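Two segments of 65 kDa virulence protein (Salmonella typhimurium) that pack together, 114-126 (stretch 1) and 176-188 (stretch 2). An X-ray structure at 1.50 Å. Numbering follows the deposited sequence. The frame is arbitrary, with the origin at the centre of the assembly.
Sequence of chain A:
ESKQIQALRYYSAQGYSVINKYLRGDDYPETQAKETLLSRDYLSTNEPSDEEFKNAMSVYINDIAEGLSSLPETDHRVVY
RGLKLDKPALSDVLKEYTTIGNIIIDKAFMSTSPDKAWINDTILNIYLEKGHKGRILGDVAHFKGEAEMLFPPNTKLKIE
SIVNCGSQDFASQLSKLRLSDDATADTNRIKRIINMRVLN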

# COMPACT_ATOMS: atom_id res chain seq x y z
N PRO A 114 2.24 2.55 10.94
CA PRO A 114 2.23 1.93 12.26
C PRO A 114 1.57 2.80 13.27
O PRO A 114 1.27 2.30 14.35
CB PRO A 114 3.72 1.79 12.62
CG PRO A 114 4.37 2.86 11.89
CD PRO A 114 3.56 3.12 10.61
N ASP A 115 1.33 4.08 12.92
CA ASP A 115 1.04 5.14 13.92
C ASP A 115 -0.35 5.62 13.81
O ASP A 115 -0.96 5.90 14.84
CB ASP A 115 1.93 6.37 13.71
CG ASP A 115 3.37 6.15 14.12
OD1 ASP A 115 3.71 5.07 14.68
OD2 ASP A 115 4.14 7.10 13.90
N LYS A 116 -0.87 5.79 12.61
CA LYS A 116 -2.18 6.37 12.46
C LYS A 116 -2.82 6.10 11.10
O LYS A 116 -2.15 5.80 10.14
CB LYS A 116 -2.06 7.87 12.67
CG LYS A 116 -1.50 8.57 11.47
CD LYS A 116 -1.40 10.06 11.74
CE LYS A 116 0.04 10.56 11.88
NZ LYS A 116 0.06 12.06 12.13
N ALA A 117 -4.14 6.20 11.03
CA ALA A 117 -4.80 6.17 9.70
C ALA A 117 -5.27 7.56 9.33
O ALA A 117 -5.78 8.30 10.17
CB ALA A 117 -5.96 5.28 9.75
N TRP A 118 -5.14 7.86 8.05
CA TRP A 118 -5.75 9.05 7.49
C TRP A 118 -7.19 8.76 7.24
O TRP A 118 -7.59 7.81 6.57
CB TRP A 118 -5.03 9.48 6.21
CG TRP A 118 -3.68 10.09 6.62
CD1 TRP A 118 -2.57 9.42 7.09
CD2 TRP A 118 -3.37 11.47 6.68
NE1 TRP A 118 -1.58 10.31 7.38
CE2 TRP A 118 -2.04 11.58 7.14
CE3 TRP A 118 -4.06 12.62 6.34
CZ2 TRP A 118 -1.41 12.79 7.29
CZ3 TRP A 118 -3.43 13.84 6.50
CH2 TRP A 118 -2.11 13.92 6.97
N ILE A 119 -8.01 9.61 7.81
CA ILE A 119 -9.47 9.42 7.74
C ILE A 119 -9.96 9.37 6.30
O ILE A 119 -9.49 10.14 5.44
CB ILE A 119 -10.14 10.53 8.51
CG1 ILE A 119 -9.84 10.43 10.02
CG2 ILE A 119 -11.68 10.55 8.23
CD1 ILE A 119 -10.21 11.62 10.82
N ASN A 120 -10.84 8.42 6.03
CA ASN A 120 -11.49 8.23 4.78
C ASN A 120 -12.76 7.43 5.03
O ASN A 120 -13.09 7.15 6.19
CB ASN A 120 -10.57 7.45 3.82
CG ASN A 120 -10.70 7.87 2.40
OD1 ASN A 120 -11.81 8.12 1.90
ND2 ASN A 120 -9.52 7.96 1.69
N ASP A 121 -13.49 7.07 3.98
CA ASP A 121 -14.72 6.31 4.22
C ASP A 121 -14.51 4.96 4.91
O ASP A 121 -15.37 4.49 5.64
CB ASP A 121 -15.65 6.23 2.99
CG ASP A 121 -15.14 5.36 1.81
OD1 ASP A 121 -14.66 4.23 2.07
OD2 ASP A 121 -15.27 5.82 0.62
N THR A 122 -13.34 4.39 4.70
CA THR A 122 -12.98 3.11 5.26
C THR A 122 -11.66 3.21 6.01
O THR A 122 -10.66 3.72 5.47
CB THR A 122 -12.86 2.08 4.12
OG1 THR A 122 -14.07 1.99 3.43
CG2 THR A 122 -12.47 0.74 4.65
N ILE A 123 -11.61 2.72 7.23
CA ILE A 123 -10.40 2.58 7.97
C ILE A 123 -10.10 1.11 8.08
O ILE A 123 -10.91 0.31 8.56
CB ILE A 123 -10.50 3.14 9.41
CG1 ILE A 123 -11.02 4.58 9.44
CG2 ILE A 123 -9.17 3.07 10.15
CD1 ILE A 123 -10.29 5.53 8.58
N LEU A 124 -8.93 0.73 7.60
CA LEU A 124 -8.42 -0.64 7.78
C LEU A 124 -7.54 -0.74 9.00
O LEU A 124 -6.59 0.03 9.19
CB LEU A 124 -7.58 -1.04 6.58
CG LEU A 124 -8.25 -0.92 5.24
CD1 LEU A 124 -7.33 -1.42 4.11
CD2 LEU A 124 -9.59 -1.57 5.14
N ASN A 125 -7.83 -1.72 9.87
CA ASN A 125 -7.09 -2.05 11.04
C ASN A 125 -6.51 -3.41 10.74
O ASN A 125 -7.20 -4.36 10.67
CB ASN A 125 -8.10 -2.15 12.24
CG ASN A 125 -7.45 -2.50 13.53
OD1 ASN A 125 -6.41 -1.94 13.91
ND2 ASN A 125 -8.09 -3.45 14.28
N ILE A 126 -5.22 -3.42 10.42
CA ILE A 126 -4.54 -4.58 9.82
C ILE A 126 -3.59 -5.24 10.78
O ILE A 126 -2.52 -4.70 11.09
CB ILE A 126 -3.77 -4.14 8.56
CG1 ILE A 126 -4.66 -3.44 7.56
CG2 ILE A 126 -3.12 -5.36 7.90
CD1 ILE A 126 -3.92 -2.87 6.38
N LYS A 176 -10.26 3.66 19.70
CA LYS A 176 -9.05 2.88 20.03
C LYS A 176 -8.10 2.80 18.85
O LYS A 176 -7.05 2.16 18.93
CB LYS A 176 -9.45 1.50 20.59
CG LYS A 176 -10.29 1.66 21.85
CD LYS A 176 -10.44 0.43 22.66
CE LYS A 176 -11.27 0.67 23.89
NZ LYS A 176 -10.93 -0.39 24.89
N LEU A 177 -8.45 3.48 17.75
CA LEU A 177 -7.50 3.72 16.62
C LEU A 177 -6.87 5.12 16.78
O LEU A 177 -7.45 6.02 17.29
CB LEU A 177 -8.22 3.53 15.28
CG LEU A 177 -8.90 2.17 15.06
CD1 LEU A 177 -9.66 2.10 13.78
CD2 LEU A 177 -7.95 1.01 15.14
N ARG A 178 -5.62 5.34 16.30
CA ARG A 178 -5.07 6.72 16.23
C ARG A 178 -5.34 7.18 14.79
O ARG A 178 -5.08 6.49 13.83
CB ARG A 178 -3.55 6.83 16.51
CG ARG A 178 -3.03 8.33 16.48
CD ARG A 178 -1.56 8.52 16.96
NE ARG A 178 -0.76 9.43 16.11
CZ ARG A 178 0.58 9.52 16.14
NH1 ARG A 178 1.30 8.79 16.99
NH2 ARG A 178 1.21 10.36 15.32
N LEU A 179 -6.02 8.29 14.70
CA LEU A 179 -6.42 8.83 13.41
C LEU A 179 -5.59 10.08 13.15
O LEU A 179 -5.17 10.78 14.07
CB LEU A 179 -7.91 9.21 13.47
CG LEU A 179 -8.78 7.97 13.73
CD1 LEU A 179 -10.23 8.46 13.97
CD2 LEU A 179 -8.74 6.95 12.60
N SER A 180 -5.44 10.38 11.86
CA SER A 180 -4.93 11.66 11.38
C SER A 180 -5.72 12.81 11.98
O SER A 180 -6.91 12.70 12.15
CB SER A 180 -5.15 11.72 9.85
OG SER A 180 -6.58 11.77 9.44
N ASP A 181 -5.05 13.88 12.36
CA ASP A 181 -5.75 15.04 12.93
C ASP A 181 -5.32 16.29 12.17
O ASP A 181 -5.22 17.38 12.74
CB ASP A 181 -5.56 15.16 14.46
CG ASP A 181 -6.64 16.04 15.13
OD1 ASP A 181 -7.84 16.10 14.65
OD2 ASP A 181 -6.33 16.65 16.20
N ASP A 182 -5.14 16.11 10.88
CA ASP A 182 -4.75 17.18 9.97
C ASP A 182 -5.89 18.20 9.75
O ASP A 182 -6.97 18.14 10.37
CB ASP A 182 -4.35 16.56 8.65
CG ASP A 182 -5.50 15.81 8.00
OD1 ASP A 182 -5.81 14.68 8.44
OD2 ASP A 182 -6.10 16.35 7.04
N ALA A 183 -5.63 19.14 8.85
CA ALA A 183 -6.51 20.29 8.64
C ALA A 183 -7.87 19.90 8.21
O ALA A 183 -8.81 20.67 8.34
CB ALA A 183 -5.93 21.21 7.58
N THR A 184 -8.01 18.75 7.60
CA THR A 184 -9.29 18.37 7.09
C THR A 184 -9.83 17.13 7.76
O THR A 184 -10.71 16.45 7.22
CB THR A 184 -9.16 18.05 5.63
OG1 THR A 184 -8.20 16.96 5.50
CG2 THR A 184 -8.82 19.35 4.87
N ALA A 185 -9.29 16.76 8.92
CA ALA A 185 -9.78 15.57 9.64
C ALA A 185 -11.24 15.72 10.01
O ALA A 185 -11.59 16.73 10.61
CB ALA A 185 -8.98 15.41 10.92
N ASP A 186 -12.05 14.69 9.69
CA ASP A 186 -13.47 14.64 10.12
C ASP A 186 -13.94 13.24 10.23
O ASP A 186 -14.24 12.61 9.24
CB ASP A 186 -14.37 15.39 9.14
CG ASP A 186 -15.84 15.45 9.61
OD1 ASP A 186 -16.15 14.89 10.73
OD2 ASP A 186 -16.68 16.07 8.91
N THR A 187 -14.01 12.73 11.46
CA THR A 187 -14.43 11.37 11.64
C THR A 187 -15.87 11.08 11.21
O THR A 187 -16.19 9.89 11.01
CB THR A 187 -14.23 10.86 13.09
OG1 THR A 187 -14.95 11.72 13.95
CG2 THR A 187 -12.76 10.83 13.42
N ASN A 188 -16.68 12.10 11.03
CA ASN A 188 -18.04 11.85 10.57
C ASN A 188 -18.09 11.30 9.15
O ASN A 188 -19.11 10.77 8.73
CB ASN A 188 -18.92 13.07 10.70
CG ASN A 188 -19.09 13.54 12.16
OD1 ASN A 188 -19.04 14.75 12.43
ND2 ASN A 188 -19.19 12.63 13.05
O HOH W 1 -2.50 13.53 10.48

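Two segments far apart in sequence meet here along a short run of backbone, burying 724 Å² between them, both sides summed. The contact opens at Asp115, whose CB lies over one face of the Arg178 guanidinium, 4.1 Å from NH1 of Arg178. Its carboxylate adds only a loose electrostatic attraction: OD2 of Asp115 is 4.5 Å from NH1 of Arg178 and well out of the guanidinium plane, so no N-H points at it.

Lys116 points toward stretch 2, and its long aliphatic chain covers the backbone there, with CD of Lys116 3.9 Å from CA of Ser180. NZ of Lys116 comes within 3.8 Å of NH2 of Arg178, bringing like charges close together.

Ala117 is the centre of the backbone pairing, a single beta bridge with Leu179. N of Ala117 donates to O of Arg178 at 3.0 Å, and O of Ala117 accepts from N of Ser180 at 2.7 Å; both bonds are nearly straight. Two CA-H...O contacts accompany them, from Lys116 CA to Arg178 O at 3.2 Å and from Leu179 CA to Ala117 O at 3.3 Å. The small methyl suits this buried position, and CB of Ala117 rests 4.3 Å from CD2 of Leu179.

The CA-to-CB bond of Trp118 points away, yet the indole comes back against stretch 2. Its flat ring offers a face to Ser180, whose CB is 4.0 Å from the centroid of the five-membered ring of Trp118, a CH-pi contact. Further along the ring, CZ3 of Trp118 approaches OD1 of Asp182 at 3.2 Å. OD1 of Asp182 also accepts a weak hydrogen bond from OG of Ser180, 3.2 Å long.

The hydroxyl of Ser180 thus works in two directions, because OG of Ser180 also accepts from N of Ile119 at 3.1 Å, extending the pairing through a side chain. Ile119 is buried and has the largest area covered in the contact. Its two branches from CB reach different neighbours, largely apolar: CG1 of Ile119 is 4.1 Å from CB of Leu179, and CD1 of Ile119 is 3.7 Å from CG2 of Thr187, while CG2 of Ile119 lies 3.4 Å from the carbonyl O of Asp186.

In the strand that follows, alternation sends Ile123 and Asn125 toward stretch 2 and Leu124 away. Hydrocarbon meets hydrocarbon where CG2 of buried Ile123 packs 3.8 Å from CD1 of Leu177. OD1 of Asn125 lies 3.5 Å from CD2 of Leu177, a packing contact rather than a hydrogen bond.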